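Local coordinates for beta-lactamase-like protein (PDB 6B9V), which is a manganese- and zinc-containing diphosphatase of the PhnP family, with a metallo-beta-lactamase fold, that probably cleaves reactive photoproducts of FAD, at residues I71-Y76 and V104-A108; I53-P57 and A81-L87; L7-G11 and Q62-E66; R140-E144 and E164-Y168; H34-L38 and L251-G255. Numbering follows the deposited sequence.

Interaction 1: I71-Y76 and V104-A108; sequences IDAIVY and VPLYA
The side chain of Ile-74 (m, t) lies against Leu-106 on the same face of the sheet, with Ile-74 CD1 3.6 Å from Leu-106 CD2 and 4.0 Å from Val-104 CG1. Strands 73-75 and 104-108 run parallel, axes 4.7 Å apart at 16°, and both are extended (phi near -120°, psi near 130° at Ile-74, Val-75 and Tyr-107). Ile-74 pairs with Leu-106 and Val-75 with Tyr-107, CA atoms 4.8 and 4.7 Å apart. Three backbone hydrogen bonds set the register: Ile-74 N to Pro-105 O (3.0 Å), Tyr-107 N to Ile-74 O (2.7 Å) and Tyr-76 N to Tyr-107 O (2.9 Å). On the face of Val-75, the Tyr-107 ring (m) reaches back so that its CE1 is 4.1 Å from Ala-73 CB, and strand 146-148 of the other sheet packs there. On the face of Ile-74, Tyr-76 (m) brings CE1 to 4.3 Å from Leu-106 CB, next to helix 87-90; its hydroxyl bonds Thr-55. Parallel neighbours joined through helices, a beta-alpha-beta crossover, belong to the mixed sheet of a metallo-beta-lactamase fold. Backbone bonds hold the layer together, and apolar packing covers both faces.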
# COMPACT_ATOMS: atom_id res chain seq x y z
N ILE A 71 -10.55 12.27 8.52
CA ILE A 71 -9.42 12.26 9.45
C ILE A 71 -9.19 13.67 9.97
O ILE A 71 -9.00 14.59 9.19
CB ILE A 71 -8.13 11.76 8.78
CG1 ILE A 71 -8.31 10.33 8.25
CG2 ILE A 71 -6.97 11.84 9.78
CD1 ILE A 71 -7.20 9.92 7.28
N ASP A 72 -9.20 13.84 11.29
CA ASP A 72 -9.04 15.19 11.83
C ASP A 72 -7.59 15.60 12.03
O ASP A 72 -7.25 16.78 11.97
CB ASP A 72 -9.83 15.32 13.12
CG ASP A 72 -11.33 15.15 12.88
OD1 ASP A 72 -11.97 16.12 12.42
OD2 ASP A 72 -11.84 14.02 13.09
N ALA A 73 -6.73 14.62 12.29
CA ALA A 73 -5.31 14.90 12.41
C ALA A 73 -4.54 13.60 12.21
O ALA A 73 -5.05 12.51 12.50
CB ALA A 73 -5.00 15.52 13.79
N ILE A 74 -3.33 13.72 11.68
CA ILE A 74 -2.42 12.59 11.55
C ILE A 74 -1.14 12.89 12.33
O ILE A 74 -0.56 13.97 12.21
CB ILE A 74 -2.08 12.30 10.07
CG1 ILE A 74 -3.37 12.01 9.29
CG2 ILE A 74 -1.05 11.14 9.97
CD1 ILE A 74 -3.19 11.86 7.81
N VAL A 75 -0.72 11.92 13.13
CA VAL A 75 0.47 12.07 13.96
C VAL A 75 1.48 10.98 13.59
O VAL A 75 1.11 9.81 13.51
CB VAL A 75 0.12 11.98 15.46
CG1 VAL A 75 1.38 12.12 16.31
CG2 VAL A 75 -0.87 13.07 15.83
N TYR A 76 2.75 11.35 13.37
CA TYR A 76 3.77 10.37 12.99
C TYR A 76 4.74 10.00 14.11
O TYR A 76 5.23 10.87 14.84
CB TYR A 76 4.58 10.90 11.80
CG TYR A 76 3.79 10.82 10.51
CD1 TYR A 76 3.05 11.91 10.07
CD2 TYR A 76 3.77 9.66 9.75
CE1 TYR A 76 2.31 11.85 8.88
CE2 TYR A 76 3.03 9.58 8.58
CZ TYR A 76 2.31 10.69 8.14
OH TYR A 76 1.57 10.62 6.98
N VAL A 104 -5.91 18.81 5.97
CA VAL A 104 -5.62 17.81 6.99
C VAL A 104 -4.26 18.11 7.63
O VAL A 104 -3.24 18.17 6.93
CB VAL A 104 -5.61 16.37 6.40
CG1 VAL A 104 -5.20 15.33 7.46
CG2 VAL A 104 -6.96 16.02 5.79
N PRO A 105 -4.24 18.32 8.95
CA PRO A 105 -2.95 18.60 9.59
C PRO A 105 -2.14 17.32 9.88
O PRO A 105 -2.67 16.35 10.40
CB PRO A 105 -3.35 19.31 10.89
CG PRO A 105 -4.69 18.73 11.22
CD PRO A 105 -5.35 18.35 9.91
N LEU A 106 -0.86 17.35 9.51
CA LEU A 106 0.08 16.28 9.81
C LEU A 106 1.05 16.75 10.88
O LEU A 106 1.55 17.86 10.81
CB LEU A 106 0.87 15.86 8.58
CG LEU A 106 0.18 15.69 7.23
CD1 LEU A 106 1.22 15.21 6.23
CD2 LEU A 106 -0.99 14.73 7.32
N TYR A 107 1.34 15.91 11.86
CA TYR A 107 2.25 16.29 12.92
C TYR A 107 3.46 15.38 12.89
O TYR A 107 3.32 14.17 12.94
CB TYR A 107 1.53 16.23 14.28
CG TYR A 107 0.47 17.29 14.42
CD1 TYR A 107 -0.81 17.11 13.90
CD2 TYR A 107 0.76 18.50 15.06
CE1 TYR A 107 -1.78 18.11 14.02
CE2 TYR A 107 -0.21 19.49 15.18
CZ TYR A 107 -1.47 19.29 14.66
OH TYR A 107 -2.44 20.27 14.77
N ALA A 108 4.65 15.96 12.81
CA ALA A 108 5.86 15.13 12.77
C ALA A 108 7.06 15.87 13.31
O ALA A 108 7.10 17.11 13.28
CB ALA A 108 6.13 14.66 11.33

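Interaction 2: I53-P57 and A81-L87; sequences IDTTP and ADHILGL. With MN (manganese (II) ion), chain C.
His-83 ND1 donates to Asp-54 OD2 (2.8 Å), a histidine-carboxylate bond that orients the imidazole so that His-83 NE2 binds manganese at 2.2 Å; Asp-54 OD2 also bonds Thr-77. Asp-82 OD2 lies 2.2 Å from the same ion, whose other protein ligands are Asp-178 and His-231. His-83 (m) and Asp-82 (p) sit on a weakly bonded helical turn, 81-84, followed by a type I turn from Ile-84 to Leu-87. Two backbone bonds hold the irregular 53-57 loop, in which Asp-54 has a positive phi (77/148°), against it: Thr-55 N to His-83 O and Gly-86 N to Thr-55 O (both 2.9 Å). Asp-82 and His-83 close the HxHxDH metal-binding motif of the metallo-beta-lactamase superfamily, begun by His-78 and His-80. Nearest CA pairs are Thr-56 with His-83 (4.5 Å) and Pro-57 with Gly-86 (4.2 Å). At Gly-86 a CB would clash with Thr-56 O, which lies 3.0 Å from Gly-86 CA. Outermost, Pro-57 CB packs on Leu-85 CB at 4.1 Å.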
# COMPACT_ATOMS: atom_id res chain seq x y z
N ILE A 53 -2.47 7.59 13.92
CA ILE A 53 -1.05 7.52 14.20
C ILE A 53 -0.42 6.66 13.12
O ILE A 53 -0.65 5.44 13.09
CB ILE A 53 -0.73 6.96 15.61
CG1 ILE A 53 -1.37 7.83 16.69
CG2 ILE A 53 0.79 6.90 15.83
CD1 ILE A 53 -1.05 7.37 18.12
N ASP A 54 0.33 7.34 12.24
CA ASP A 54 1.08 6.77 11.10
C ASP A 54 0.18 6.40 9.92
O ASP A 54 -0.98 6.05 10.08
CB ASP A 54 1.91 5.55 11.55
CG ASP A 54 3.13 5.95 12.40
OD1 ASP A 54 3.51 7.14 12.37
OD2 ASP A 54 3.70 5.08 13.09
N THR A 55 0.73 6.52 8.71
CA THR A 55 -0.02 6.16 7.51
C THR A 55 0.73 5.06 6.77
O THR A 55 1.60 5.35 5.95
CB THR A 55 -0.21 7.36 6.57
OG1 THR A 55 1.05 7.95 6.26
CG2 THR A 55 -1.13 8.42 7.21
N THR A 56 0.38 3.81 7.08
CA THR A 56 1.12 2.66 6.55
C THR A 56 0.77 2.44 5.09
O THR A 56 -0.23 2.95 4.61
CB THR A 56 0.81 1.36 7.34
OG1 THR A 56 -0.42 0.77 6.87
CG2 THR A 56 0.75 1.62 8.85
N PRO A 57 1.60 1.68 4.38
CA PRO A 57 1.24 1.30 3.01
C PRO A 57 -0.10 0.58 2.92
O PRO A 57 -0.64 0.48 1.82
CB PRO A 57 2.39 0.37 2.59
CG PRO A 57 3.11 -0.01 3.91
CD PRO A 57 2.95 1.22 4.74
N ALA A 81 9.43 3.56 5.91
CA ALA A 81 8.45 3.31 4.87
C ALA A 81 7.15 2.66 5.35
O ALA A 81 6.05 3.03 4.88
CB ALA A 81 9.08 2.45 3.78
N ASP A 82 7.26 1.71 6.29
CA ASP A 82 6.08 1.02 6.79
C ASP A 82 5.18 1.94 7.62
O ASP A 82 4.07 1.52 8.00
CB ASP A 82 6.46 -0.25 7.58
CG ASP A 82 7.52 -0.02 8.66
OD1 ASP A 82 8.53 0.67 8.42
OD2 ASP A 82 7.35 -0.59 9.76
N HIS A 83 5.61 3.17 7.86
CA HIS A 83 4.84 4.14 8.66
C HIS A 83 4.39 5.36 7.85
O HIS A 83 3.61 6.16 8.35
CB HIS A 83 5.68 4.59 9.87
CG HIS A 83 6.09 3.45 10.76
ND1 HIS A 83 5.40 3.13 11.91
CD2 HIS A 83 7.05 2.50 10.61
CE1 HIS A 83 5.94 2.05 12.45
NE2 HIS A 83 6.95 1.66 11.69
N ILE A 84 4.88 5.50 6.63
CA ILE A 84 4.56 6.70 5.83
C ILE A 84 4.00 6.44 4.43
O ILE A 84 3.31 7.32 3.89
CB ILE A 84 5.79 7.65 5.66
CG1 ILE A 84 6.86 7.04 4.75
CG2 ILE A 84 6.36 8.07 7.02
CD1 ILE A 84 7.89 8.05 4.23
N LEU A 85 4.25 5.27 3.83
CA LEU A 85 3.91 5.16 2.39
C LEU A 85 2.42 5.31 2.05
O LEU A 85 2.07 5.60 0.89
CB LEU A 85 4.42 3.83 1.82
CG LEU A 85 5.92 3.83 1.49
CD1 LEU A 85 6.37 2.50 0.90
CD2 LEU A 85 6.32 5.00 0.58
N GLY A 86 1.54 5.17 3.04
CA GLY A 86 0.10 5.31 2.81
C GLY A 86 -0.45 6.73 2.68
O GLY A 86 -1.68 6.97 2.46
N LEU A 87 0.45 7.70 2.82
CA LEU A 87 0.01 9.10 2.79
C LEU A 87 -0.62 9.40 1.43
O LEU A 87 -1.58 10.17 1.33
CB LEU A 87 1.17 10.06 3.09
CG LEU A 87 0.79 11.54 3.06
CD1 LEU A 87 -0.27 11.84 4.12
CD2 LEU A 87 2.02 12.44 3.26
MN MN C . 8.22 -0.11 11.74

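Interaction 3: L7-G11 and Q62-E66; sequences LTVLG and QALRE
Leu-10, in the m, t rotamer, fills the space between the end of strand 2-9 and helix 59-66: its CB is 3.7 Å from Gln-62 CD and its CD2 3.8 Å from Glu-66 CG. The closest CA pair is Leu-10 with Gln-62, 5.6 Å. Gln-62, Arg-65 and Glu-66 all direct their CA-to-CB bonds toward the strand. Gln-62 (m, t) extends until its NE2 is 3.1 Å from Leu-10 O; NE2 bonds Arg-39 O and OE1 the Thr-56 hydroxyl. Here the chain leaves the extended conformation, Leu-10 having phi/psi of -84/-34°, and Leu-10 and Gly-11 both face Ser-41 in a classic beta bulge, where the strand turns a corner. The helix packs on one face of a sheet in the alpha-beta/beta-alpha sandwich of the metallo-beta-lactamase fold. Arg-65, with chi1 and chi2 between wells and chi3 p, swings round to give a weak hydrogen bond from NH2 to Leu-10 O (2.8 Å); the same NH2 makes a salt bridge with Asp-254. Glu-66 folds back (m, m), bringing OE1 within 3.4 Å of Thr-8 CG2. A water donates to both Glu-66 OE1 (2.7 Å) and Val-9 O (2.9 Å). The Thr-8 hydroxyl bonds Lys-257.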
# COMPACT_ATOMS: atom_id res chain seq x y z
N LEU A 7 -9.50 3.43 21.15
CA LEU A 7 -8.34 3.13 20.31
C LEU A 7 -8.64 1.89 19.45
O LEU A 7 -9.09 0.87 19.96
CB LEU A 7 -7.09 2.90 21.19
CG LEU A 7 -5.78 2.67 20.41
CD1 LEU A 7 -4.61 3.18 21.24
CD2 LEU A 7 -5.59 1.20 20.07
N THR A 8 -8.38 1.98 18.15
CA THR A 8 -8.54 0.84 17.24
C THR A 8 -7.22 0.51 16.59
O THR A 8 -6.53 1.39 16.05
CB THR A 8 -9.59 1.13 16.14
OG1 THR A 8 -10.84 1.40 16.74
CG2 THR A 8 -9.73 -0.06 15.19
N VAL A 9 -6.85 -0.77 16.63
CA VAL A 9 -5.66 -1.25 15.96
C VAL A 9 -5.95 -1.45 14.47
O VAL A 9 -6.74 -2.32 14.10
CB VAL A 9 -5.17 -2.56 16.58
CG1 VAL A 9 -3.93 -3.07 15.86
CG2 VAL A 9 -4.88 -2.35 18.10
N LEU A 10 -5.31 -0.64 13.63
CA LEU A 10 -5.45 -0.77 12.18
C LEU A 10 -4.49 -1.82 11.62
O LEU A 10 -4.81 -2.52 10.66
CB LEU A 10 -5.20 0.59 11.50
CG LEU A 10 -6.09 1.73 12.01
CD1 LEU A 10 -5.73 3.05 11.32
CD2 LEU A 10 -7.60 1.42 11.81
N GLY A 11 -3.32 -1.94 12.24
CA GLY A 11 -2.39 -3.00 11.87
C GLY A 11 -1.48 -3.32 13.06
O GLY A 11 -1.09 -2.42 13.78
N GLN A 62 -6.99 -0.34 5.51
CA GLN A 62 -7.31 -0.10 6.93
C GLN A 62 -8.50 0.85 7.08
O GLN A 62 -9.42 0.63 7.90
CB GLN A 62 -6.06 0.43 7.67
CG GLN A 62 -4.93 -0.64 7.77
CD GLN A 62 -3.56 -0.11 8.22
OE1 GLN A 62 -3.17 1.01 7.90
NE2 GLN A 62 -2.79 -0.96 8.93
N ALA A 63 -8.51 1.91 6.27
CA ALA A 63 -9.58 2.88 6.29
C ALA A 63 -10.91 2.28 5.80
O ALA A 63 -11.95 2.51 6.40
CB ALA A 63 -9.21 4.11 5.43
N LEU A 64 -10.86 1.51 4.72
CA LEU A 64 -12.08 0.91 4.19
C LEU A 64 -12.66 -0.07 5.19
O LEU A 64 -13.86 -0.08 5.43
CB LEU A 64 -11.80 0.20 2.86
CG LEU A 64 -11.48 1.11 1.68
CD1 LEU A 64 -11.04 0.27 0.49
CD2 LEU A 64 -12.73 1.96 1.33
N ARG A 65 -11.77 -0.87 5.77
CA ARG A 65 -12.09 -1.84 6.82
C ARG A 65 -12.86 -1.22 7.98
O ARG A 65 -13.79 -1.82 8.53
CB ARG A 65 -10.77 -2.41 7.36
CG ARG A 65 -10.78 -3.81 7.80
CD ARG A 65 -9.44 -4.39 7.45
NE ARG A 65 -8.35 -3.96 8.33
CZ ARG A 65 -7.47 -4.83 8.79
NH1 ARG A 65 -7.59 -6.10 8.44
NH2 ARG A 65 -6.48 -4.46 9.60
N GLU A 66 -12.42 -0.03 8.38
CA GLU A 66 -13.04 0.60 9.54
C GLU A 66 -14.05 1.69 9.22
O GLU A 66 -14.56 2.36 10.12
CB GLU A 66 -11.95 1.17 10.44
CG GLU A 66 -11.08 0.10 11.07
CD GLU A 66 -11.80 -0.63 12.19
OE1 GLU A 66 -11.33 -1.70 12.62
OE2 GLU A 66 -12.85 -0.12 12.65
O HOH W 1 -8.77 -2.28 12.07

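Interaction 4: R140-E144 and E164-Y168; sequences RVHHE and EIYGY
Residues 164-168 are an extended piece of strand 163-170, whereas 140-144 leave strand 136-140 as an irregular loop, His-142 at phi/psi -115/-147° and His-143 turning to -82/-16°. The backbones stay well apart, the nearest CA pair being His-143 with Tyr-166 at 9.1 Å, so side chains span the gap. Tyr-166 (m) does most of this. Its ring edge points at the face of His-143 in an offset edge-to-face pair, centroids 5.5 Å apart and planes at 76°, with Tyr-166 OH 2.7 Å from His-143 ND1. Val-141 (t) closes the other end, its CG1 3.6 Å from Tyr-166 CE2 and 4.3 Å from Tyr-168 OH. One water joins His-143 NE2 (2.9 Å) to Glu-164 OE1 (2.8 Å), donating to the carboxylate. The contact joins the two sheets of the metallo-beta-lactamase sandwich: Val-141 pairs through its backbone with Ala-108 of strand 104-108, Tyr-168 bonds the backbone of Tyr-76, and strand 151-160 packs beside His-143 and Glu-164 through Pro-157.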
# COMPACT_ATOMS: atom_id res chain seq x y z
N ARG A 140 5.18 20.97 13.09
CA ARG A 140 6.38 20.42 13.73
C ARG A 140 6.13 19.95 15.16
O ARG A 140 5.60 20.69 15.99
CB ARG A 140 7.51 21.45 13.71
CG ARG A 140 8.77 21.02 14.46
CD ARG A 140 9.57 20.00 13.67
NE ARG A 140 9.87 20.47 12.32
CZ ARG A 140 10.95 21.17 11.98
NH1 ARG A 140 11.84 21.49 12.90
NH2 ARG A 140 11.13 21.55 10.73
N VAL A 141 6.55 18.72 15.45
CA VAL A 141 6.48 18.18 16.80
C VAL A 141 7.86 18.22 17.46
O VAL A 141 8.83 17.70 16.93
CB VAL A 141 6.00 16.71 16.80
CG1 VAL A 141 5.90 16.19 18.23
CG2 VAL A 141 4.65 16.57 16.09
N HIS A 142 7.94 18.85 18.63
CA HIS A 142 9.10 18.67 19.48
C HIS A 142 8.63 17.98 20.76
O HIS A 142 7.69 17.19 20.72
CB HIS A 142 9.80 19.99 19.79
CG HIS A 142 11.27 19.83 20.04
ND1 HIS A 142 11.85 20.06 21.28
CD2 HIS A 142 12.28 19.46 19.22
CE1 HIS A 142 13.15 19.84 21.20
NE2 HIS A 142 13.44 19.48 19.96
N HIS A 143 9.25 18.29 21.88
CA HIS A 143 8.94 17.56 23.10
C HIS A 143 7.68 18.08 23.80
O HIS A 143 7.11 17.39 24.65
CB HIS A 143 10.14 17.60 24.05
CG HIS A 143 11.23 16.64 23.68
ND1 HIS A 143 11.65 16.46 22.38
CD2 HIS A 143 11.97 15.79 24.43
CE1 HIS A 143 12.61 15.55 22.35
NE2 HIS A 143 12.82 15.13 23.58
N GLU A 144 7.23 19.27 23.43
CA GLU A 144 6.01 19.82 24.01
C GLU A 144 4.78 19.03 23.54
O GLU A 144 4.80 18.42 22.47
CB GLU A 144 5.86 21.29 23.63
CG GLU A 144 7.09 22.14 23.94
CD GLU A 144 6.97 22.88 25.25
OE1 GLU A 144 6.01 22.58 26.00
OE2 GLU A 144 7.82 23.75 25.54
N GLU A 164 16.62 8.63 17.69
CA GLU A 164 15.49 8.97 18.58
C GLU A 164 14.22 9.22 17.76
O GLU A 164 14.23 9.98 16.80
CB GLU A 164 15.79 10.21 19.44
CG GLU A 164 14.64 10.58 20.38
CD GLU A 164 14.87 11.87 21.15
OE1 GLU A 164 15.61 11.84 22.16
OE2 GLU A 164 14.30 12.91 20.77
N ILE A 165 13.13 8.55 18.14
CA ILE A 165 11.82 8.76 17.50
C ILE A 165 10.79 8.98 18.62
O ILE A 165 11.16 9.04 19.79
CB ILE A 165 11.38 7.56 16.61
CG1 ILE A 165 11.08 6.32 17.45
CG2 ILE A 165 12.46 7.26 15.56
CD1 ILE A 165 10.26 5.25 16.70
N TYR A 166 9.52 9.12 18.26
CA TYR A 166 8.47 9.34 19.27
C TYR A 166 7.46 8.21 19.39
O TYR A 166 7.00 7.65 18.39
CB TYR A 166 7.68 10.63 18.97
CG TYR A 166 8.41 11.91 19.31
CD1 TYR A 166 9.26 12.00 20.41
CD2 TYR A 166 8.24 13.04 18.52
CE1 TYR A 166 9.92 13.18 20.71
CE2 TYR A 166 8.90 14.23 18.81
CZ TYR A 166 9.74 14.29 19.91
OH TYR A 166 10.40 15.47 20.19
N GLY A 167 7.07 7.93 20.62
CA GLY A 167 5.80 7.28 20.89
C GLY A 167 4.92 8.38 21.46
O GLY A 167 5.36 9.52 21.55
N TYR A 168 3.68 8.07 21.82
CA TYR A 168 2.81 9.12 22.36
C TYR A 168 1.97 8.65 23.52
O TYR A 168 1.48 7.53 23.51
CB TYR A 168 1.88 9.68 21.27
CG TYR A 168 2.66 10.32 20.15
CD1 TYR A 168 3.04 9.60 19.02
CD2 TYR A 168 3.04 11.66 20.23
CE1 TYR A 168 3.77 10.19 18.00
CE2 TYR A 168 3.76 12.26 19.22
CZ TYR A 168 4.13 11.53 18.11
OH TYR A 168 4.85 12.15 17.13
O HOH W 2 15.37 13.82 24.17

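Interaction 5: H34-L38 and L251-G255; sequences HDRRL and LAHDG
Asp-254 OD2 accepts an almost linear hydrogen bond from Leu-38 N (2.8 Å, 177°) and forms a salt bridge with Arg-65, while its OD1 takes the Ser-12 hydroxyl. Arg-37 (chi1 m) gives NH1 to Ala-252 O (2.9 Å); NH1 also bonds Ser-12, and NH2 His-238. Waters bridge the two loops. One donates to His-34 O and Arg-36 O (both 2.8 Å) and accepts from Asp-254 N (2.9 Å); a second donates to Asp-254 O (2.8 Å) and lies 3.0 Å from His-34 ND1; a third accepts from Arg-36 NH1 (2.6 Å) and lies 2.8 Å from Asp-254 OD2. Arg-36 NH2 forms a salt bridge with Glu-61. The His-34 (m) and His-253 (p) rings form an offset stack, centroids 3.7 Å apart, planes at 11°; their CA atoms are 5.5 Å apart. Residues 34-35 end a 3-10 segment; 36-38 and 252-255 are irregular. This loop-to-loop packing of the metallo-beta-lactamase fold joins the approach to strand 41-46 to the connection from strand 249-251 of one sheet to 257-263 of the other, between helices 59-66 and 238-244.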
# COMPACT_ATOMS: atom_id res chain seq x y z
N HIS A 34 -6.06 -13.79 13.42
CA HIS A 34 -5.20 -12.85 14.14
C HIS A 34 -3.73 -13.02 13.74
O HIS A 34 -2.90 -12.19 14.08
CB HIS A 34 -5.35 -13.02 15.66
CG HIS A 34 -6.66 -12.53 16.20
ND1 HIS A 34 -7.57 -11.84 15.42
CD2 HIS A 34 -7.22 -12.63 17.43
CE1 HIS A 34 -8.63 -11.53 16.16
NE2 HIS A 34 -8.44 -12.00 17.38
N ASP A 35 -3.41 -14.07 12.99
CA ASP A 35 -2.06 -14.21 12.44
C ASP A 35 -1.91 -13.45 11.12
O ASP A 35 -0.84 -13.44 10.53
CB ASP A 35 -1.70 -15.69 12.24
CG ASP A 35 -1.21 -16.36 13.52
OD1 ASP A 35 -0.52 -15.70 14.33
OD2 ASP A 35 -1.51 -17.56 13.72
N ARG A 36 -3.00 -12.83 10.65
CA ARG A 36 -2.93 -11.93 9.51
C ARG A 36 -2.78 -10.52 10.04
O ARG A 36 -3.64 -10.04 10.78
CB ARG A 36 -4.18 -12.02 8.63
CG ARG A 36 -4.18 -11.08 7.42
CD ARG A 36 -5.54 -11.13 6.68
NE ARG A 36 -5.54 -10.45 5.37
CZ ARG A 36 -5.65 -9.13 5.21
NH1 ARG A 36 -5.74 -8.34 6.27
NH2 ARG A 36 -5.66 -8.59 4.00
N ARG A 37 -1.68 -9.88 9.68
CA ARG A 37 -1.34 -8.59 10.27
C ARG A 37 -0.90 -7.56 9.22
O ARG A 37 0.11 -7.77 8.54
CB ARG A 37 -0.22 -8.77 11.31
CG ARG A 37 -0.47 -9.87 12.35
CD ARG A 37 0.65 -9.78 13.43
NE ARG A 37 0.56 -10.85 14.41
CZ ARG A 37 -0.20 -10.83 15.51
NH1 ARG A 37 -0.98 -9.79 15.78
NH2 ARG A 37 -0.18 -11.86 16.34
N LEU A 38 -1.64 -6.46 9.09
CA LEU A 38 -1.20 -5.36 8.23
C LEU A 38 -0.15 -4.50 8.94
O LEU A 38 0.15 -4.72 10.12
CB LEU A 38 -2.39 -4.49 7.82
CG LEU A 38 -3.53 -5.26 7.15
CD1 LEU A 38 -4.68 -4.33 6.75
CD2 LEU A 38 -2.99 -6.02 5.92
N LEU A 251 -0.37 -10.13 22.90
CA LEU A 251 -0.18 -9.58 21.56
C LEU A 251 -1.47 -8.90 21.11
O LEU A 251 -2.56 -9.45 21.30
CB LEU A 251 0.19 -10.68 20.53
CG LEU A 251 1.39 -11.59 20.85
CD1 LEU A 251 1.60 -12.57 19.70
CD2 LEU A 251 2.65 -10.77 21.07
N ALA A 252 -1.35 -7.71 20.52
CA ALA A 252 -2.50 -7.10 19.84
C ALA A 252 -2.92 -7.90 18.61
O ALA A 252 -2.22 -8.82 18.18
CB ALA A 252 -2.19 -5.66 19.45
N HIS A 253 -4.07 -7.54 18.03
CA HIS A 253 -4.47 -8.10 16.74
C HIS A 253 -5.15 -7.01 15.91
O HIS A 253 -5.64 -6.01 16.45
CB HIS A 253 -5.41 -9.31 16.89
CG HIS A 253 -6.71 -9.00 17.57
ND1 HIS A 253 -6.91 -9.18 18.93
CD2 HIS A 253 -7.89 -8.54 17.08
CE1 HIS A 253 -8.14 -8.84 19.24
NE2 HIS A 253 -8.76 -8.45 18.14
N ASP A 254 -5.13 -7.19 14.59
CA ASP A 254 -5.80 -6.24 13.70
C ASP A 254 -7.29 -6.17 14.03
O ASP A 254 -7.96 -7.20 14.06
CB ASP A 254 -5.63 -6.64 12.22
CG ASP A 254 -4.22 -6.42 11.69
OD1 ASP A 254 -3.25 -6.32 12.48
OD2 ASP A 254 -4.07 -6.36 10.45
N GLY A 255 -7.81 -4.97 14.26
CA GLY A 255 -9.23 -4.82 14.53
C GLY A 255 -9.56 -4.69 16.01
O GLY A 255 -10.69 -4.36 16.38
O HOH W 3 -3.89 -9.59 13.49
O HOH W 4 -7.75 -9.85 13.20
O HOH W 5 -5.70 -8.06 8.87

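In the fold
From the N terminus, strand 2-9 enters interaction 3, which closes a loop of 50 residues when helix 59-66 returns to it. Interaction 5 opens at 34-38, before interaction 3 closes, and so crosses it; the two meet at Arg-65 and Asp-254. The second segment of interaction 5, 251-255, comes only near the C terminus, tying the loop before strand 41-46 to that between strands 249-251 and 257-263 and enclosing interactions 1, 2 and 4. Interaction 2 joins the loop after strand 49-53 to the metal-binding helix 81-84, crossing interaction 3 and then interaction 1, which it touches through Tyr-76 and Thr-55. Interaction 4 follows interaction 1 in series and adjoins it, linking the two sheets.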